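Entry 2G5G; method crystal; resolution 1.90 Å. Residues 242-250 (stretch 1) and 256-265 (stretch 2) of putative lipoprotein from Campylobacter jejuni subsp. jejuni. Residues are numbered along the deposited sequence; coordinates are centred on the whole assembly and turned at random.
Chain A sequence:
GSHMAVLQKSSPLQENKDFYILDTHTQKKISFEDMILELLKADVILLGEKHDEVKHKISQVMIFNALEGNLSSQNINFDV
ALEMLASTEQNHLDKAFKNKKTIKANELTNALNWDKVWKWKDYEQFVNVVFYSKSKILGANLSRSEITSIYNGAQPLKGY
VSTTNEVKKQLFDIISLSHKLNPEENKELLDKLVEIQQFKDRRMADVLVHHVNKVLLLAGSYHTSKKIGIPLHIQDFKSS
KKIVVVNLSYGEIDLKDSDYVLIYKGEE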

# COMPACT_ATOMS: atom_id res chain seq x y z
N LYS A 242 7.44 -8.42 -34.62
CA LYS A 242 8.07 -9.66 -34.14
C LYS A 242 8.55 -9.45 -32.72
O LYS A 242 9.36 -8.55 -32.46
CB LYS A 242 9.24 -10.05 -35.04
CG LYS A 242 8.75 -10.38 -36.48
CD LYS A 242 9.92 -10.40 -37.44
CE LYS A 242 9.44 -10.65 -38.88
NZ LYS A 242 8.52 -9.53 -39.34
N ILE A 243 8.04 -10.29 -31.82
CA ILE A 243 8.30 -10.19 -30.39
C ILE A 243 9.22 -11.34 -29.95
O ILE A 243 8.95 -12.51 -30.25
CB ILE A 243 6.99 -10.32 -29.56
CG1 ILE A 243 5.81 -9.47 -30.15
CG2 ILE A 243 7.26 -9.99 -28.09
CD1 ILE A 243 6.15 -7.91 -30.34
N VAL A 244 10.25 -11.03 -29.16
CA VAL A 244 11.14 -12.06 -28.61
C VAL A 244 11.39 -11.77 -27.12
O VAL A 244 11.58 -10.61 -26.71
CB VAL A 244 12.49 -12.23 -29.39
CG1 VAL A 244 13.34 -10.95 -29.29
CG2 VAL A 244 13.25 -13.44 -28.87
N VAL A 245 11.40 -12.84 -26.33
CA VAL A 245 11.49 -12.73 -24.88
C VAL A 245 12.71 -13.48 -24.41
O VAL A 245 12.89 -14.67 -24.72
CB VAL A 245 10.23 -13.28 -24.15
CG1 VAL A 245 10.39 -13.10 -22.62
CG2 VAL A 245 8.92 -12.64 -24.68
N VAL A 246 13.57 -12.76 -23.69
CA VAL A 246 14.79 -13.34 -23.13
C VAL A 246 14.71 -13.21 -21.63
O VAL A 246 14.61 -12.09 -21.09
CB VAL A 246 16.06 -12.62 -23.60
CG1 VAL A 246 17.34 -13.27 -22.93
CG2 VAL A 246 16.19 -12.69 -25.12
N ASN A 247 14.78 -14.33 -20.92
CA ASN A 247 14.65 -14.25 -19.47
C ASN A 247 15.99 -14.58 -18.85
O ASN A 247 16.67 -15.51 -19.30
CB ASN A 247 13.57 -15.18 -18.89
CG ASN A 247 13.27 -14.86 -17.40
OD1 ASN A 247 13.08 -15.75 -16.56
ND2 ASN A 247 13.27 -13.59 -17.08
N LEU A 248 16.37 -13.81 -17.85
CA LEU A 248 17.59 -14.05 -17.07
C LEU A 248 17.16 -14.93 -15.88
O LEU A 248 16.41 -14.48 -15.02
CB LEU A 248 18.20 -12.71 -16.62
CG LEU A 248 18.44 -11.72 -17.79
CD1 LEU A 248 18.93 -10.36 -17.24
CD2 LEU A 248 19.39 -12.31 -18.85
N SER A 249 17.58 -16.19 -15.87
CA SER A 249 16.98 -17.12 -14.89
C SER A 249 17.40 -16.86 -13.45
O SER A 249 18.47 -16.32 -13.18
CB SER A 249 17.22 -18.59 -15.25
OG SER A 249 18.59 -18.92 -15.26
N TYR A 250 16.50 -17.22 -12.56
CA TYR A 250 16.79 -17.35 -11.13
C TYR A 250 15.84 -18.42 -10.58
O TYR A 250 14.65 -18.39 -10.84
CB TYR A 250 16.58 -16.03 -10.39
CG TYR A 250 16.93 -16.15 -8.92
CD1 TYR A 250 18.24 -15.90 -8.47
CD2 TYR A 250 15.97 -16.54 -7.98
CE1 TYR A 250 18.56 -16.04 -7.11
CE2 TYR A 250 16.29 -16.69 -6.63
CZ TYR A 250 17.58 -16.44 -6.21
OH TYR A 250 17.88 -16.59 -4.88
N LYS A 256 8.12 -22.05 -21.01
CA LYS A 256 7.03 -21.30 -21.59
C LYS A 256 7.07 -19.80 -21.32
O LYS A 256 6.31 -19.05 -21.94
CB LYS A 256 5.68 -21.85 -21.09
CG LYS A 256 5.45 -23.33 -21.40
CD LYS A 256 4.05 -23.84 -20.88
CE LYS A 256 3.97 -23.96 -19.31
NZ LYS A 256 5.12 -24.74 -18.65
N ASP A 257 7.91 -19.37 -20.36
CA ASP A 257 7.99 -17.98 -19.97
C ASP A 257 8.72 -17.11 -21.00
O ASP A 257 8.57 -15.89 -21.01
CB ASP A 257 8.72 -17.84 -18.63
CG ASP A 257 7.80 -17.98 -17.45
OD1 ASP A 257 6.58 -17.78 -17.60
OD2 ASP A 257 8.30 -18.29 -16.35
N SER A 258 9.53 -17.71 -21.85
CA SER A 258 10.43 -16.89 -22.67
C SER A 258 10.83 -17.66 -23.94
O SER A 258 10.44 -18.81 -24.09
CB SER A 258 11.64 -16.49 -21.81
OG SER A 258 12.50 -17.59 -21.59
N ASP A 259 11.56 -17.03 -24.85
CA ASP A 259 12.10 -17.68 -26.06
C ASP A 259 13.56 -18.10 -25.90
O ASP A 259 14.04 -19.04 -26.57
CB ASP A 259 11.94 -16.74 -27.26
CG ASP A 259 10.48 -16.36 -27.48
OD1 ASP A 259 9.67 -17.30 -27.73
OD2 ASP A 259 10.13 -15.16 -27.35
N TYR A 260 14.26 -17.40 -25.02
CA TYR A 260 15.65 -17.73 -24.67
C TYR A 260 15.77 -17.60 -23.18
O TYR A 260 15.06 -16.78 -22.55
CB TYR A 260 16.66 -16.79 -25.38
CG TYR A 260 16.61 -16.92 -26.88
CD1 TYR A 260 15.79 -16.07 -27.64
CD2 TYR A 260 17.32 -17.92 -27.54
CE1 TYR A 260 15.72 -16.20 -29.02
CE2 TYR A 260 17.26 -18.06 -28.93
CZ TYR A 260 16.44 -17.20 -29.66
OH TYR A 260 16.29 -17.31 -31.02
N VAL A 261 16.66 -18.40 -22.57
CA VAL A 261 16.87 -18.23 -21.15
C VAL A 261 18.37 -18.31 -20.89
O VAL A 261 19.08 -19.13 -21.49
CB VAL A 261 15.97 -19.22 -20.29
CG1 VAL A 261 16.25 -20.66 -20.65
CG2 VAL A 261 16.12 -18.94 -18.79
N LEU A 262 18.85 -17.39 -20.07
CA LEU A 262 20.24 -17.43 -19.64
C LEU A 262 20.28 -18.16 -18.34
O LEU A 262 19.52 -17.86 -17.43
CB LEU A 262 20.81 -16.01 -19.48
CG LEU A 262 21.45 -15.51 -20.77
CD1 LEU A 262 20.30 -15.08 -21.70
CD2 LEU A 262 22.40 -14.30 -20.48
N ILE A 263 21.18 -19.14 -18.26
CA ILE A 263 21.24 -20.04 -17.11
C ILE A 263 22.64 -19.87 -16.53
O ILE A 263 23.63 -19.98 -17.25
CB ILE A 263 20.99 -21.52 -17.51
CG1 ILE A 263 19.55 -21.69 -18.03
CG2 ILE A 263 21.23 -22.46 -16.30
CD1 ILE A 263 19.30 -23.00 -18.74
N TYR A 264 22.68 -19.60 -15.23
CA TYR A 264 23.93 -19.23 -14.55
C TYR A 264 24.50 -20.39 -13.72
O TYR A 264 23.75 -21.16 -13.14
CB TYR A 264 23.71 -18.00 -13.65
CG TYR A 264 23.23 -16.79 -14.41
CD1 TYR A 264 21.87 -16.46 -14.45
CD2 TYR A 264 24.13 -15.98 -15.10
CE1 TYR A 264 21.42 -15.36 -15.16
CE2 TYR A 264 23.69 -14.85 -15.82
CZ TYR A 264 22.33 -14.55 -15.84
OH TYR A 264 21.88 -13.46 -16.55
N LYS A 265 25.83 -20.49 -13.68
CA LYS A 265 26.52 -21.55 -12.92
C LYS A 265 26.65 -21.20 -11.42
O LYS A 265 27.20 -20.14 -11.07
CB LYS A 265 27.90 -21.83 -13.52
CG LYS A 265 27.91 -22.86 -14.68
CD LYS A 265 26.89 -22.60 -15.78
CE LYS A 265 27.51 -22.76 -17.18
NZ LYS A 265 28.28 -24.04 -17.41
O HOH W 1 7.79 -14.20 -28.27
O HOH W 2 20.32 -19.80 -13.41

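Strands 243-248 and 260-264 lie side by side and run parallel, with their axes 15° apart and 4.7 Å at closest approach. Val 246 pairs with Tyr 260, Asn 247 with Val 261, and Leu 248 with Leu 262. The hydrogen bonds follow the parallel pattern, in which one residue reaches to both neighbours of its partner. Tyr 260 N donates to Val 245 O (3.1 Å), and Asn 247 N donates to Tyr 260 O (3.0 Å). Leu 262 N then donates to Asn 247 O (3.0 Å), and Ser 249 N to Leu 262 O (3.0 Å).

Asp 259 extends the ladder at its start. Its N also donates to Val 245 O (2.7 Å), so that carbonyl takes two bonds. Its carboxylate atom OD2 accepts from Val 245 N (2.8 Å), doing the work of a backbone carbonyl. Water 1 links the same OD2 to Ile 243 O.

At the other end, Ser 249 OG donates to Leu 262 O (2.6 Å), doubling the bond from its own backbone. Water 2 joins this hydroxyl to Tyr 264 N.

Val 246, Leu 248, Tyr 260 and Leu 262 share one apolar face. Val 246 CG1 meets Leu 262 CD1 at 3.7 Å. Val 244 CG2 touches the Tyr 260 ring edge at CE1 (3.7 Å).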